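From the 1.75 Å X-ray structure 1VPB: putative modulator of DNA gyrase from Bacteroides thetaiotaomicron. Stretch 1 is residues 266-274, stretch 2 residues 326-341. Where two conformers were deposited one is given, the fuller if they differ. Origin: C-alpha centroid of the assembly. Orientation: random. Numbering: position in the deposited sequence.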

# COMPACT_ATOMS: atom_id res chain seq x y z
N ALA A 266 5.40 -9.24 18.49
CA ALA A 266 5.21 -9.07 19.91
C ALA A 266 6.51 -8.82 20.66
O ALA A 266 6.52 -8.43 21.81
CB ALA A 266 4.48 -10.26 20.48
N LEU A 267 7.64 -9.12 20.02
CA LEU A 267 8.90 -8.86 20.62
C LEU A 267 9.44 -7.47 20.36
O LEU A 267 10.53 -7.12 20.82
CB LEU A 267 9.89 -9.91 20.10
CG LEU A 267 9.56 -11.38 20.38
CD1 LEU A 267 10.71 -12.22 19.77
CD2 LEU A 267 9.44 -11.58 21.83
N ASN A 268 8.72 -6.70 19.60
CA ASN A 268 9.19 -5.35 19.25
C ASN A 268 9.08 -4.41 20.44
O ASN A 268 8.03 -4.34 21.11
CB ASN A 268 8.37 -4.78 18.13
CG ASN A 268 8.77 -5.32 16.78
OD1 ASN A 268 9.98 -5.58 16.52
ND2 ASN A 268 7.77 -5.47 15.86
N GLY A 269 10.11 -3.61 20.63
CA GLY A 269 10.21 -2.70 21.78
C GLY A 269 9.03 -1.74 21.80
O GLY A 269 8.52 -1.40 22.90
N SER A 270 8.57 -1.31 20.64
CA SER A 270 7.46 -0.30 20.62
C SER A 270 6.15 -0.94 21.06
O SER A 270 5.37 -0.35 21.81
CB SER A 270 7.33 0.28 19.24
OG SER A 270 7.05 -0.77 18.34
N ALA A 271 5.91 -2.18 20.64
CA ALA A 271 4.76 -2.93 21.14
C ALA A 271 4.78 -3.15 22.64
O ALA A 271 3.76 -3.04 23.32
CB ALA A 271 4.63 -4.27 20.38
N LEU A 272 5.97 -3.47 23.17
CA LEU A 272 6.15 -3.71 24.59
C LEU A 272 5.91 -2.40 25.35
O LEU A 272 5.23 -2.38 26.37
CB LEU A 272 7.56 -4.21 24.85
CG LEU A 272 7.82 -5.60 24.23
CD1 LEU A 272 9.31 -5.87 24.16
CD2 LEU A 272 7.04 -6.71 24.96
N GLN A 273 6.44 -1.32 24.79
CA GLN A 273 6.41 -0.01 25.45
C GLN A 273 4.99 0.49 25.52
O GLN A 273 4.57 1.11 26.53
CB GLN A 273 7.31 0.97 24.68
CG GLN A 273 7.54 2.31 25.42
CD GLN A 273 6.41 3.29 25.26
OE1 GLN A 273 5.80 3.35 24.19
NE2 GLN A 273 6.15 4.09 26.30
N GLN A 274 4.24 0.19 24.46
CA GLN A 274 2.85 0.58 24.33
C GLN A 274 1.90 -0.45 24.93
O GLN A 274 0.70 -0.39 24.65
CB GLN A 274 2.51 0.76 22.86
CG GLN A 274 3.29 1.85 22.18
CD GLN A 274 3.25 1.74 20.67
OE1 GLN A 274 2.34 1.13 20.09
NE2 GLN A 274 4.25 2.32 20.01
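Stretch 2 (326-341) VLNTYFIDTYNAKKMG

Stretch 2 starts as a strand at 326-327, kinks at Asn328, and runs extended from Thr329 to Ile332, then turns into helix 334-340, which follows helix 269-273 of stretch 1 in nearly the same direction, the axes 24° apart and 9.3 Å at closest approach. A single backbone bridge sets the register: Phe331 N donates to Leu267 O at 2.9 Å, almost straight, and Gly269 N donates to Phe331 O, also at 2.9 Å.

Glycine suits position 269, since a CB there would lie 3.1 Å from Ile332 CA and 3.3 Å from Asn336 CB.

Leu267, chi1 m and chi2 t, brings CD2 to 3.8 Å from Leu327 CD1 and to 3.7 Å from Tyr330 CD1, at the ring edge. Tyr330, chi1 m, offers a face to Leu272, itself m,t, whose CD1 sits 3.7 Å from the ring centroid in a CH-pi contact.

Asp333, chi1 p, caps the second helix: its OD1 accepts from Asn336 N and from Asn336 ND2, both at 3.0 Å. This tether holds the amide of Asn336, chi1 m, leaving Asn336 OD1 3.5 Å from Gln273 CB. A water donates to Asn336 OD1 at 2.7 Å and to Gln273 OE1 at 2.8 Å, bridging the helices.

Met340, m,t,m, folds its end back, placing SD 3.6 Å from Gln273 CA and CE 3.6 Å from Gly269 O.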

# COMPACT_ATOMS: atom_id res chain seq x y z
N VAL A 326 12.05 -21.46 25.59
CA VAL A 326 12.30 -20.36 26.51
C VAL A 326 12.56 -19.12 25.66
O VAL A 326 13.44 -19.13 24.78
CB VAL A 326 13.49 -20.64 27.40
CG1 VAL A 326 13.85 -19.39 28.24
CG2 VAL A 326 13.20 -21.84 28.27
N LEU A 327 11.81 -18.07 25.90
CA LEU A 327 12.03 -16.80 25.21
C LEU A 327 13.25 -16.07 25.77
O LEU A 327 13.32 -15.84 27.01
CB LEU A 327 10.81 -15.91 25.38
CG LEU A 327 10.91 -14.52 24.76
CD1 LEU A 327 11.13 -14.63 23.24
CD2 LEU A 327 9.63 -13.77 25.09
N ASN A 328 14.18 -15.69 24.91
CA ASN A 328 15.42 -15.12 25.39
C ASN A 328 15.76 -13.69 24.96
O ASN A 328 16.76 -13.15 25.43
CB ASN A 328 16.60 -16.01 25.01
CG ASN A 328 16.70 -17.24 25.91
OD1 ASN A 328 16.35 -17.21 27.09
ND2 ASN A 328 17.20 -18.31 25.35
N THR A 329 15.00 -13.13 24.02
CA THR A 329 15.28 -11.82 23.42
C THR A 329 14.03 -11.00 23.18
O THR A 329 13.03 -11.54 22.69
CB THR A 329 15.96 -12.03 22.05
OG1 THR A 329 17.23 -12.63 22.26
CG2 THR A 329 16.29 -10.70 21.38
N TYR A 330 14.12 -9.69 23.46
CA TYR A 330 13.23 -8.72 22.85
C TYR A 330 14.08 -7.87 21.88
O TYR A 330 15.32 -7.79 22.02
CB TYR A 330 12.66 -7.82 23.92
CG TYR A 330 11.67 -8.41 24.89
CD1 TYR A 330 10.61 -9.18 24.46
CD2 TYR A 330 11.74 -8.07 26.22
CE1 TYR A 330 9.63 -9.65 25.38
CE2 TYR A 330 10.80 -8.55 27.12
CZ TYR A 330 9.75 -9.33 26.70
OH TYR A 330 8.83 -9.79 27.64
N PHE A 331 13.41 -7.20 20.93
CA PHE A 331 14.06 -6.38 19.93
C PHE A 331 13.77 -4.92 20.28
O PHE A 331 12.75 -4.41 19.85
CB PHE A 331 13.62 -6.75 18.53
CG PHE A 331 14.13 -8.08 18.09
CD1 PHE A 331 15.46 -8.21 17.73
CD2 PHE A 331 13.31 -9.20 18.05
CE1 PHE A 331 15.97 -9.45 17.39
CE2 PHE A 331 13.85 -10.44 17.70
CZ PHE A 331 15.16 -10.54 17.38
N ILE A 332 14.66 -4.33 21.06
CA ILE A 332 14.44 -3.01 21.67
C ILE A 332 15.45 -2.01 21.15
O ILE A 332 16.63 -2.18 21.37
CB ILE A 332 14.51 -3.11 23.14
CG1 ILE A 332 13.53 -4.18 23.64
CG2 ILE A 332 14.05 -1.79 23.77
CD1 ILE A 332 13.58 -4.37 25.09
N ASP A 333 14.98 -0.99 20.45
CA ASP A 333 15.90 0.04 19.99
C ASP A 333 16.20 1.06 21.10
O ASP A 333 15.70 0.98 22.25
CB ASP A 333 15.39 0.73 18.72
CG ASP A 333 14.25 1.68 18.99
OD1 ASP A 333 13.64 1.66 20.09
OD2 ASP A 333 13.86 2.39 18.06
N THR A 334 17.03 2.04 20.77
CA THR A 334 17.57 2.96 21.77
C THR A 334 16.42 3.74 22.40
O THR A 334 16.34 3.88 23.63
CB THR A 334 18.59 3.88 21.12
OG1 THR A 334 19.75 3.11 20.69
CG2 THR A 334 19.19 4.86 22.12
N TYR A 335 15.54 4.25 21.56
CA TYR A 335 14.40 5.05 22.04
C TYR A 335 13.49 4.30 22.99
O TYR A 335 13.23 4.75 24.11
CB TYR A 335 13.63 5.52 20.84
CG TYR A 335 12.44 6.34 21.15
CD1 TYR A 335 12.58 7.61 21.70
CD2 TYR A 335 11.18 5.89 20.84
CE1 TYR A 335 11.49 8.38 21.98
CE2 TYR A 335 10.07 6.66 21.09
CZ TYR A 335 10.23 7.91 21.66
OH TYR A 335 9.08 8.65 21.87
N ASN A 336 12.99 3.11 22.58
CA ASN A 336 12.15 2.34 23.45
C ASN A 336 12.86 1.82 24.70
O ASN A 336 12.24 1.70 25.78
CB ASN A 336 11.45 1.25 22.66
CG ASN A 336 10.41 1.78 21.74
OD1 ASN A 336 9.40 2.35 22.18
ND2 ASN A 336 10.63 1.63 20.45
N ALA A 337 14.14 1.51 24.58
CA ALA A 337 14.93 1.14 25.75
C ALA A 337 14.91 2.29 26.78
O ALA A 337 14.63 2.08 27.97
CB ALA A 337 16.36 0.78 25.38
N LYS A 338 15.16 3.51 26.31
CA LYS A 338 15.15 4.67 27.22
C LYS A 338 13.79 4.89 27.87
O LYS A 338 13.72 5.13 29.10
CB LYS A 338 15.63 5.93 26.48
CG LYS A 338 15.98 7.08 27.41
CD LYS A 338 16.84 8.08 26.74
CE LYS A 338 17.04 9.36 27.58
NZ LYS A 338 17.75 9.02 28.88
N LYS A 339 12.72 4.74 27.10
CA LYS A 339 11.38 4.92 27.62
C LYS A 339 10.99 3.91 28.66
O LYS A 339 10.31 4.22 29.64
CB LYS A 339 10.36 4.89 26.51
CG LYS A 339 10.53 6.02 25.55
CD LYS A 339 9.42 6.09 24.58
CE LYS A 339 8.31 7.00 25.02
NZ LYS A 339 7.37 7.13 23.86
N MET A 340 11.43 2.68 28.45
CA MET A 340 11.08 1.60 29.32
C MET A 340 12.03 1.46 30.48
O MET A 340 11.71 0.74 31.44
CB MET A 340 11.04 0.30 28.52
CG MET A 340 9.83 0.25 27.60
SD MET A 340 9.40 -1.37 27.00
CE MET A 340 10.66 -1.49 25.82
N GLY A 341 13.18 2.10 30.41
CA GLY A 341 14.20 1.99 31.42
C GLY A 341 14.88 0.64 31.42
O GLY A 341 15.16 0.07 32.48
O HOH W 1 6.99 3.47 21.61